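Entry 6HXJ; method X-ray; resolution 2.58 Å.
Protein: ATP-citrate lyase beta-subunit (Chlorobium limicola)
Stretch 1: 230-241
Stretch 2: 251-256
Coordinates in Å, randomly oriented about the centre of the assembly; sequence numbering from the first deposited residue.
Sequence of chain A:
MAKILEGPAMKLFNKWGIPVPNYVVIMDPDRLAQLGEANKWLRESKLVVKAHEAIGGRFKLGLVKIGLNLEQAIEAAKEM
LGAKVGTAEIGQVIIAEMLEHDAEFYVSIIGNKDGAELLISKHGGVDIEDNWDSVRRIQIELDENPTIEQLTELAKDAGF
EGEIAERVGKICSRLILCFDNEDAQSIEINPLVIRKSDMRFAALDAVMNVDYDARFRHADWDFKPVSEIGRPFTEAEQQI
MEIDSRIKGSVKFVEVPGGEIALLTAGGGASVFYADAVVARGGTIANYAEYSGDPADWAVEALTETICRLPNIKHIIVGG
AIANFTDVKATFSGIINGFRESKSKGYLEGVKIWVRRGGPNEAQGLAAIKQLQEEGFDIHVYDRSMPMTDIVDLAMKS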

# COMPACT_ATOMS: atom_id res chain seq x y z
N GLY A 230 -16.98 62.78 23.79
CA GLY A 230 -16.44 63.15 25.11
C GLY A 230 -16.64 62.17 26.26
O GLY A 230 -15.77 62.06 27.13
N ARG A 231 -17.78 61.46 26.28
CA ARG A 231 -18.13 60.45 27.27
C ARG A 231 -17.68 59.03 26.83
O ARG A 231 -17.89 58.67 25.66
CB ARG A 231 -19.65 60.46 27.53
CG ARG A 231 -20.55 60.46 26.28
CD ARG A 231 -21.13 59.09 25.96
NE ARG A 231 -21.84 59.10 24.68
CZ ARG A 231 -22.53 58.06 24.19
NH1 ARG A 231 -23.15 58.17 23.03
NH2 ARG A 231 -22.59 56.92 24.87
N PRO A 232 -17.12 58.18 27.73
CA PRO A 232 -16.77 56.81 27.32
C PRO A 232 -17.99 55.91 27.13
O PRO A 232 -19.07 56.17 27.68
CB PRO A 232 -15.83 56.32 28.43
CG PRO A 232 -15.59 57.52 29.33
CD PRO A 232 -16.76 58.42 29.14
N PHE A 233 -17.80 54.89 26.33
CA PHE A 233 -18.76 53.95 25.81
C PHE A 233 -19.47 53.11 26.83
O PHE A 233 -18.87 52.66 27.81
CB PHE A 233 -18.08 53.07 24.77
CG PHE A 233 -17.02 53.78 23.97
CD1 PHE A 233 -17.37 54.57 22.88
CD2 PHE A 233 -15.68 53.65 24.30
CE1 PHE A 233 -16.38 55.23 22.14
CE2 PHE A 233 -14.69 54.31 23.56
CZ PHE A 233 -15.05 55.08 22.47
N THR A 234 -20.75 52.88 26.55
CA THR A 234 -21.72 52.06 27.28
C THR A 234 -21.41 50.55 27.06
O THR A 234 -20.47 50.21 26.36
CB THR A 234 -23.17 52.42 26.82
OG1 THR A 234 -23.53 51.75 25.61
CG2 THR A 234 -23.40 53.92 26.67
N GLU A 235 -22.24 49.67 27.62
CA GLU A 235 -22.12 48.21 27.48
C GLU A 235 -22.34 47.70 26.06
O GLU A 235 -21.51 46.96 25.55
CB GLU A 235 -23.05 47.47 28.47
CG GLU A 235 -24.49 47.98 28.56
CD GLU A 235 -25.46 47.11 29.34
OE1 GLU A 235 -25.18 46.81 30.52
OE2 GLU A 235 -26.53 46.77 28.78
N ALA A 236 -23.47 48.09 25.44
CA ALA A 236 -23.83 47.72 24.08
C ALA A 236 -22.70 48.12 23.17
O ALA A 236 -22.17 47.29 22.46
CB ALA A 236 -25.10 48.44 23.68
N GLU A 237 -22.29 49.39 23.28
CA GLU A 237 -21.22 49.99 22.50
C GLU A 237 -19.96 49.16 22.55
O GLU A 237 -19.54 48.64 21.51
CB GLU A 237 -20.96 51.41 22.97
CG GLU A 237 -22.01 52.38 22.42
CD GLU A 237 -22.07 53.79 23.00
OE1 GLU A 237 -20.99 54.40 23.20
OE2 GLU A 237 -23.19 54.29 23.20
N GLN A 238 -19.39 48.99 23.75
CA GLN A 238 -18.17 48.20 23.93
C GLN A 238 -18.36 46.79 23.40
O GLN A 238 -17.43 46.20 22.84
CB GLN A 238 -17.72 48.20 25.39
CG GLN A 238 -17.39 49.60 25.92
CD GLN A 238 -16.04 49.83 26.57
OE1 GLN A 238 -15.06 50.19 25.90
NE2 GLN A 238 -15.97 49.77 27.90
N GLN A 239 -19.58 46.26 23.53
CA GLN A 239 -19.83 44.92 23.01
C GLN A 239 -19.68 44.86 21.48
O GLN A 239 -19.07 43.93 20.95
CB GLN A 239 -21.18 44.39 23.49
CG GLN A 239 -21.17 43.97 24.96
CD GLN A 239 -20.77 42.51 25.22
OE1 GLN A 239 -20.27 41.79 24.34
NE2 GLN A 239 -20.97 42.06 26.46
N ILE A 240 -20.19 45.90 20.79
CA ILE A 240 -20.12 46.04 19.33
C ILE A 240 -18.66 46.25 18.87
O ILE A 240 -18.31 45.69 17.83
CB ILE A 240 -21.10 47.13 18.80
CG1 ILE A 240 -22.58 46.84 19.22
CG2 ILE A 240 -21.00 47.36 17.28
CD1 ILE A 240 -23.31 45.52 18.63
N MET A 241 -17.83 47.03 19.63
CA MET A 241 -16.41 47.30 19.34
C MET A 241 -15.57 46.02 19.47
O MET A 241 -14.59 45.84 18.74
CB MET A 241 -15.82 48.36 20.28
CG MET A 241 -16.42 49.73 20.15
SD MET A 241 -15.49 50.92 21.17
CE MET A 241 -13.87 51.09 20.20
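Stretch 2 251-256: VKFVEV

What forms the apolar centre of the contact? Phe253 points toward the helix, chi1 near 173° (t), and its side chain packs beside Ala236, Glu237 and Ile240. Ile240 packs on the root of this side chain, CG1 of Ile240 standing 3.7 Å from CB of Phe253, while farther out CB of Ala236 reaches CE2 of the ring at 4.0 Å. Ala236 and Ile240 are four residues apart, so successive turns present both to the same strand residue. Ile240 also meets Val251, with CG2 of Ile240 4.1 Å from CG2 of Val251.

How does the strand run past the helix? Residues 251-255 are extended, with phi between -141° and -90° and psi between 121° and 136°, and they run nearly antiparallel to helix 235-241: the N-to-C directions differ by 168°, and the axes approach to 7.5 Å. The backbones come nearest at Glu237 and Phe253, whose CA atoms are 5.8 Å apart. From there, Ile240 lies by Val251, at the beginning of this stretch, and Arg231 by Glu255, at the end of the strand. Lys252 points its CA-to-CB bond away from the helix, whereas that of the next residue, Phe253, points toward it.

What carries the contact from apolar to polar? Glu237 does both: its CG lies 4.0 Å from CD2 of Phe253, yet its carboxylate goes on to accept a hydrogen bond from the backbone of the strand, Glu255 N to Glu237 OE2, at 3.3 Å.

How is the polar edge closed? Arg231, in the loop before the helix, forms a salt bridge within its own stretch, NH2 of Arg231 to OE2 of Glu237 at 3.2 Å. The same oxygen therefore serves both the guanidinium and the strand amide. NH1 of Arg231 adds a weak hydrogen bond to O of Glu255 at 2.8 Å, its N-H...O angle being only 120°.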

# COMPACT_ATOMS: atom_id res chain seq x y z
N VAL A 251 -18.43 46.53 12.17
CA VAL A 251 -19.69 46.80 12.89
C VAL A 251 -19.45 47.94 13.90
O VAL A 251 -18.54 47.87 14.72
CB VAL A 251 -20.43 45.59 13.50
CG1 VAL A 251 -21.09 44.73 12.43
CG2 VAL A 251 -19.53 44.77 14.42
N LYS A 252 -20.22 49.03 13.76
CA LYS A 252 -20.09 50.23 14.59
C LYS A 252 -21.46 50.58 15.18
O LYS A 252 -22.48 50.51 14.49
CB LYS A 252 -19.52 51.41 13.76
CG LYS A 252 -18.20 51.11 13.05
CD LYS A 252 -17.37 52.36 12.87
CE LYS A 252 -15.92 52.04 12.58
NZ LYS A 252 -15.04 53.21 12.83
N PHE A 253 -21.49 50.92 16.46
CA PHE A 253 -22.74 51.32 17.09
C PHE A 253 -22.49 52.47 18.07
O PHE A 253 -21.57 52.39 18.89
CB PHE A 253 -23.46 50.13 17.77
CG PHE A 253 -24.68 50.51 18.58
CD1 PHE A 253 -25.92 50.70 17.96
CD2 PHE A 253 -24.60 50.66 19.96
CE1 PHE A 253 -27.05 51.05 18.71
CE2 PHE A 253 -25.73 51.01 20.71
CZ PHE A 253 -26.94 51.20 20.08
N VAL A 254 -23.29 53.53 17.94
CA VAL A 254 -23.25 54.71 18.81
C VAL A 254 -24.69 55.02 19.25
O VAL A 254 -25.58 55.14 18.41
CB VAL A 254 -22.57 55.95 18.16
CG1 VAL A 254 -22.42 57.07 19.18
CG2 VAL A 254 -21.21 55.60 17.55
N GLU A 255 -24.90 55.16 20.55
CA GLU A 255 -26.21 55.46 21.09
C GLU A 255 -26.42 56.97 21.20
O GLU A 255 -25.58 57.68 21.76
CB GLU A 255 -26.41 54.77 22.46
CG GLU A 255 -27.87 54.52 22.82
CD GLU A 255 -28.14 53.70 24.08
OE1 GLU A 255 -27.38 52.74 24.35
OE2 GLU A 255 -29.16 53.98 24.75
N VAL A 256 -27.51 57.45 20.60
CA VAL A 256 -27.88 58.87 20.65
C VAL A 256 -28.97 58.99 21.74
O VAL A 256 -29.96 58.27 21.66
CB VAL A 256 -28.32 59.42 19.28
CG1 VAL A 256 -28.72 60.89 19.37
CG2 VAL A 256 -27.20 59.25 18.25